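Local atomic coordinates of hypothetical membrane spanning protein (Thermus thermophilus, PDB entry 2VPZ), a protein that is probably the quinone-binding membrane subunit of a polysulfide reductase-type enzyme, passing electrons from quinol to the partner subunits. Residues Pro88-Thr102 and Leu120-Ala134. Numbering follows the deposited sequence.
Sequences PIWWGAWGLGLGFLT and LLVFSLVALSYPGLA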
loop_
_atom_site.group_PDB
_atom_site.type_symbol
_atom_site.label_atom_id
_atom_site.label_comp_id
_atom_site.label_asym_id
_atom_site.label_seq_id
_atom_site.Cartn_x
_atom_site.Cartn_y
_atom_site.Cartn_z
ATOM N N PRO C 88 23.896 17.825 19.161
ATOM C CA PRO C 88 25.272 18.260 18.932
ATOM C C PRO C 88 25.646 19.734 19.108
ATOM O O PRO C 88 26.716 20.034 19.641
ATOM C CB PRO C 88 25.575 17.747 17.513
ATOM C CG PRO C 88 24.664 16.550 17.317
ATOM C CD PRO C 88 23.723 16.496 18.566
ATOM N N ILE C 89 24.797 20.631 18.641
ATOM C CA ILE C 89 25.057 22.070 18.743
ATOM C C ILE C 89 25.081 22.530 20.206
ATOM O O ILE C 89 25.761 23.491 20.551
ATOM C CB ILE C 89 24.030 22.945 17.930
ATOM C CG1 ILE C 89 24.067 22.578 16.447
ATOM C CG2 ILE C 89 24.353 24.464 18.115
ATOM C CD1 ILE C 89 25.167 23.296 15.635
ATOM N N TRP C 90 24.338 21.842 21.065
ATOM C CA TRP C 90 24.348 22.177 22.483
ATOM C C TRP C 90 25.734 21.746 23.049
ATOM O O TRP C 90 26.395 22.526 23.756
ATOM C CB TRP C 90 23.193 21.489 23.209
ATOM C CG TRP C 90 23.128 21.814 24.656
ATOM C CD1 TRP C 90 22.459 22.858 25.263
ATOM C CD2 TRP C 90 23.772 21.093 25.715
ATOM N NE1 TRP C 90 22.655 22.815 26.628
ATOM C CE2 TRP C 90 23.456 21.748 26.932
ATOM C CE3 TRP C 90 24.600 19.954 25.754
ATOM C CZ2 TRP C 90 23.931 21.289 28.185
ATOM C CZ3 TRP C 90 25.081 19.490 26.999
ATOM C CH2 TRP C 90 24.742 20.164 28.196
ATOM N N TRP C 91 26.178 20.529 22.728
ATOM C CA TRP C 91 27.500 20.055 23.155
ATOM C C TRP C 91 28.563 21.070 22.682
ATOM O O TRP C 91 29.356 21.545 23.485
ATOM C CB TRP C 91 27.846 18.647 22.634
ATOM C CG TRP C 91 27.199 17.562 23.460
ATOM C CD1 TRP C 91 25.981 16.979 23.238
ATOM C CD2 TRP C 91 27.672 17.007 24.724
ATOM N NE1 TRP C 91 25.668 16.118 24.263
ATOM C CE2 TRP C 91 26.677 16.112 25.189
ATOM C CE3 TRP C 91 28.836 17.189 25.507
ATOM C CZ2 TRP C 91 26.802 15.383 26.403
ATOM C CZ3 TRP C 91 28.969 16.460 26.727
ATOM C CH2 TRP C 91 27.945 15.570 27.152
ATOM N N GLY C 92 28.531 21.426 21.398
ATOM C CA GLY C 92 29.473 22.389 20.864
ATOM C C GLY C 92 29.565 23.746 21.555
ATOM O O GLY C 92 30.653 24.330 21.669
ATOM N N ALA C 93 28.431 24.261 22.030
ATOM C CA ALA C 93 28.363 25.553 22.732
ATOM C C ALA C 93 29.045 25.504 24.104
ATOM O O ALA C 93 29.757 26.442 24.508
ATOM C CB ALA C 93 26.889 26.032 22.888
ATOM N N TRP C 94 28.833 24.408 24.817
ATOM C CA TRP C 94 29.434 24.203 26.121
ATOM C C TRP C 94 30.953 23.829 26.078
ATOM O O TRP C 94 31.705 24.311 26.922
ATOM C CB TRP C 94 28.583 23.197 26.928
ATOM C CG TRP C 94 27.297 23.827 27.495
ATOM C CD1 TRP C 94 26.085 23.991 26.852
ATOM C CD2 TRP C 94 27.120 24.386 28.812
ATOM N NE1 TRP C 94 25.186 24.611 27.693
ATOM C CE2 TRP C 94 25.791 24.866 28.896
ATOM C CE3 TRP C 94 27.966 24.533 29.927
ATOM C CZ2 TRP C 94 25.276 25.480 30.065
ATOM C CZ3 TRP C 94 27.458 25.146 31.097
ATOM C CH2 TRP C 94 26.122 25.612 31.147
ATOM N N GLY C 95 31.408 23.047 25.088
ATOM C CA GLY C 95 32.816 22.678 24.953
ATOM C C GLY C 95 33.766 23.842 24.694
ATOM O O GLY C 95 34.785 24.036 25.402
ATOM N N LEU C 96 33.423 24.630 23.670
ATOM C CA LEU C 96 34.143 25.865 23.257
ATOM C C LEU C 96 34.102 26.877 24.450
ATOM O O LEU C 96 35.148 27.282 24.978
ATOM C CB LEU C 96 33.488 26.491 21.987
ATOM C CG LEU C 96 33.323 25.713 20.654
ATOM C CD1 LEU C 96 32.096 26.213 19.832
ATOM C CD2 LEU C 96 34.613 25.784 19.807
ATOM N N GLY C 97 32.884 27.249 24.858
ATOM C CA GLY C 97 32.635 28.166 25.967
ATOM C C GLY C 97 33.467 27.879 27.215
ATOM O O GLY C 97 34.272 28.730 27.616
ATOM N N LEU C 98 33.288 26.705 27.827
ATOM C CA LEU C 98 34.062 26.251 29.008
ATOM C C LEU C 98 35.564 26.088 28.638
ATOM O O LEU C 98 36.446 26.329 29.468
ATOM C CB LEU C 98 33.535 24.921 29.615
ATOM C CG LEU C 98 32.106 24.844 30.188
ATOM C CD1 LEU C 98 31.590 23.389 30.210
ATOM C CD2 LEU C 98 32.037 25.479 31.589
ATOM N N GLY C 99 35.852 25.671 27.408
ATOM C CA GLY C 99 37.219 25.536 26.950
ATOM C C GLY C 99 37.930 26.884 26.849
ATOM O O GLY C 99 39.164 26.963 26.891
ATOM N N PHE C 100 37.152 27.956 26.738
ATOM C CA PHE C 100 37.653 29.342 26.638
ATOM C C PHE C 100 37.904 29.933 28.049
ATOM O O PHE C 100 38.764 30.821 28.220
ATOM C CB PHE C 100 36.670 30.201 25.812
ATOM C CG PHE C 100 37.095 31.653 25.608
ATOM C CD1 PHE C 100 37.776 32.055 24.451
ATOM C CD2 PHE C 100 36.779 32.618 26.564
ATOM C CE1 PHE C 100 38.135 33.402 24.249
ATOM C CE2 PHE C 100 37.131 33.971 26.382
ATOM C CZ PHE C 100 37.810 34.362 25.221
ATOM N N LEU C 101 37.159 29.466 29.058
ATOM C CA LEU C 101 37.365 29.874 30.466
ATOM C C LEU C 101 38.599 29.096 30.949
ATOM O O LEU C 101 39.564 29.684 31.471
ATOM C CB LEU C 101 36.177 29.516 31.401
ATOM C CG LEU C 101 34.741 29.964 31.122
ATOM C CD1 LEU C 101 33.800 29.488 32.249
ATOM C CD2 LEU C 101 34.666 31.495 30.961
ATOM N N THR C 102 38.561 27.778 30.791
ATOM C CA THR C 102 39.658 26.876 31.185
ATOM C C THR C 102 40.992 27.391 30.610
ATOM O O THR C 102 41.984 27.467 31.331
ATOM C CB THR C 102 39.428 25.375 30.729
ATOM O OG1 THR C 102 38.226 24.873 31.305
ATOM C CG2 THR C 102 40.621 24.474 31.165
ATOM N N LEU C 120 41.054 21.286 29.687
ATOM C CA LEU C 120 41.192 21.804 28.320
ATOM C C LEU C 120 41.281 20.609 27.393
ATOM O O LEU C 120 40.776 20.634 26.266
ATOM C CB LEU C 120 42.435 22.713 28.102
ATOM C CG LEU C 120 42.428 23.439 26.723
ATOM C CD1 LEU C 120 41.201 24.382 26.623
ATOM C CD2 LEU C 120 43.735 24.220 26.512
ATOM N N LEU C 121 41.894 19.517 27.847
ATOM C CA LEU C 121 41.952 18.347 26.963
ATOM C C LEU C 121 40.550 17.779 26.667
ATOM O O LEU C 121 40.249 17.466 25.519
ATOM C CB LEU C 121 42.824 17.214 27.500
ATOM C CG LEU C 121 42.881 16.090 26.429
ATOM C CD1 LEU C 121 44.256 16.083 25.743
ATOM C CD2 LEU C 121 42.562 14.717 27.042
ATOM N N VAL C 122 39.709 17.629 27.686
ATOM C CA VAL C 122 38.374 17.074 27.489
ATOM C C VAL C 122 37.396 17.985 26.719
ATOM O O VAL C 122 36.569 17.495 25.933
ATOM C CB VAL C 122 37.711 16.652 28.848
ATOM C CG1 VAL C 122 36.176 16.608 28.680
ATOM C CG2 VAL C 122 38.254 15.277 29.316
ATOM N N PHE C 123 37.476 19.301 26.937
ATOM C CA PHE C 123 36.600 20.263 26.249
ATOM C C PHE C 123 37.006 20.444 24.791
ATOM O O PHE C 123 36.170 20.763 23.941
ATOM C CB PHE C 123 36.568 21.618 26.961
ATOM C CG PHE C 123 36.028 21.569 28.364
ATOM C CD1 PHE C 123 36.571 22.364 29.373
ATOM C CD2 PHE C 123 35.004 20.682 28.684
ATOM C CE1 PHE C 123 36.104 22.273 30.683
ATOM C CE2 PHE C 123 34.519 20.576 29.989
ATOM C CZ PHE C 123 35.076 21.372 30.995
ATOM N N SER C 124 38.282 20.231 24.500
ATOM C CA SER C 124 38.761 20.353 23.132
ATOM C C SER C 124 38.405 19.049 22.372
ATOM O O SER C 124 38.437 19.019 21.137
ATOM C CB SER C 124 40.275 20.679 23.089
ATOM O OG SER C 124 41.080 19.525 23.184
ATOM N N LEU C 125 38.073 17.966 23.080
ATOM C CA LEU C 125 37.667 16.731 22.380
ATOM C C LEU C 125 36.142 16.839 22.075
ATOM O O LEU C 125 35.673 16.355 21.046
ATOM C CB LEU C 125 38.040 15.432 23.179
ATOM C CG LEU C 125 39.521 14.969 23.017
ATOM C CD1 LEU C 125 39.871 13.765 23.915
ATOM C CD2 LEU C 125 39.788 14.628 21.543
ATOM N N VAL C 126 35.398 17.521 22.947
ATOM C CA VAL C 126 33.975 17.790 22.725
ATOM C C VAL C 126 33.856 18.697 21.459
ATOM O O VAL C 126 33.129 18.353 20.542
ATOM C CB VAL C 126 33.304 18.509 23.975
ATOM C CG1 VAL C 126 31.850 18.938 23.654
ATOM C CG2 VAL C 126 33.347 17.586 25.208
ATOM N N ALA C 127 34.598 19.805 21.399
ATOM C CA ALA C 127 34.601 20.746 20.251
ATOM C C ALA C 127 35.086 20.198 18.881
ATOM O O ALA C 127 34.702 20.717 17.820
ATOM C CB ALA C 127 35.397 22.051 20.603
ATOM N N LEU C 128 35.933 19.165 18.904
ATOM C CA LEU C 128 36.489 18.475 17.698
ATOM C C LEU C 128 35.512 17.426 17.168
ATOM O O LEU C 128 35.553 17.032 15.994
ATOM C CB LEU C 128 37.812 17.746 18.031
ATOM C CG LEU C 128 39.176 18.451 17.937
ATOM C CD1 LEU C 128 40.229 17.751 18.822
ATOM C CD2 LEU C 128 39.657 18.521 16.470
ATOM N N SER C 129 34.677 16.958 18.082
ATOM C CA SER C 129 33.684 15.918 17.861
ATOM C C SER C 129 32.267 16.354 17.453
ATOM O O SER C 129 31.575 15.623 16.742
ATOM C CB SER C 129 33.553 15.054 19.146
ATOM O OG SER C 129 34.648 14.226 19.399
ATOM N N TYR C 130 31.828 17.527 17.878
ATOM C CA TYR C 130 30.464 17.963 17.600
ATOM C C TYR C 130 30.070 18.305 16.132
ATOM O O TYR C 130 28.928 18.051 15.724
ATOM C CB TYR C 130 30.023 19.070 18.592
ATOM C CG TYR C 130 29.977 20.492 18.043
ATOM C CD1 TYR C 130 28.840 20.977 17.365
ATOM C CD2 TYR C 130 31.075 21.361 18.185
ATOM C CE1 TYR C 130 28.798 22.295 16.835
ATOM C CE2 TYR C 130 31.047 22.680 17.658
ATOM C CZ TYR C 130 29.904 23.143 16.984
ATOM O OH TYR C 130 29.878 24.415 16.458
ATOM N N PRO C 131 31.007 18.874 15.325
ATOM C CA PRO C 131 30.655 19.176 13.929
ATOM C C PRO C 131 30.227 17.958 13.059
ATOM O O PRO C 131 29.185 18.006 12.395
ATOM C CB PRO C 131 31.881 19.882 13.365
ATOM C CG PRO C 131 32.544 20.507 14.569
ATOM C CD PRO C 131 32.268 19.532 15.715
ATOM N N GLY C 132 31.018 16.895 13.046
ATOM C CA GLY C 132 30.697 15.699 12.284
ATOM C C GLY C 132 29.385 15.067 12.733
ATOM O O GLY C 132 28.641 14.472 11.935
ATOM N N LEU C 133 29.080 15.189 14.020
ATOM C CA LEU C 133 27.815 14.674 14.564
ATOM C C LEU C 133 26.633 15.650 14.271
ATOM O O LEU C 133 25.487 15.207 14.208
ATOM C CB LEU C 133 27.921 14.338 16.084
ATOM C CG LEU C 133 28.823 13.174 16.554
ATOM C CD1 LEU C 133 28.731 12.998 18.084
ATOM C CD2 LEU C 133 28.426 11.850 15.853
ATOM N N ALA C 134 26.899 16.951 14.088
ATOM C CA ALA C 134 25.829 17.913 13.757
ATOM C C ALA C 134 25.297 17.548 12.353
ATOM O O ALA C 134 24.115 17.763 12.033
ATOM C CB ALA C 134 26.337 19.407 13.786
#
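Tyr130 carries an unusual first torsion (chi1 105°), which lays its ring flat over Gly92, whereas Phe123, its CG beside the backbone N (chi1 -62°), brings one face of its ring against Leu98 CB. Gly92 CA sits 3.4 Å from the centroid of the Tyr130 ring, a CH-pi contact that only a residue without a CB allows; Pro131 CG lies over the opposite face, and Ile89 CD1 meets the ring edge at Tyr130 CE1 (4.0 Å). The Leu98 CB contact is a second CH-pi interaction, while Thr102 OG1 comes to the edge of the ring, 3.4 Å from Phe123 CE1. Thr102 OG1 donates to Leu98 O (2.9 Å) within its own helix, so a threonine fits an apolar interface. Between the two rings, Gly95 leaves room for Val126 CG1, which also touches Trp91 O. The Tyr130 hydroxyl makes a weak hydrogen bond to His21, and both residues contact quinone in quinone-bound structures of this protein; a leucine in place of Tyr130 would probably leave His21 without this partner and Gly92 without its ring face. The helix axes of 88-102 and 120-134 approach to 7.9 Å at 146°, and the two aromatic knobs fit glycine-containing holes, a knobs-into-holes pairing of antiparallel, predicted transmembrane helices beside the quinone site.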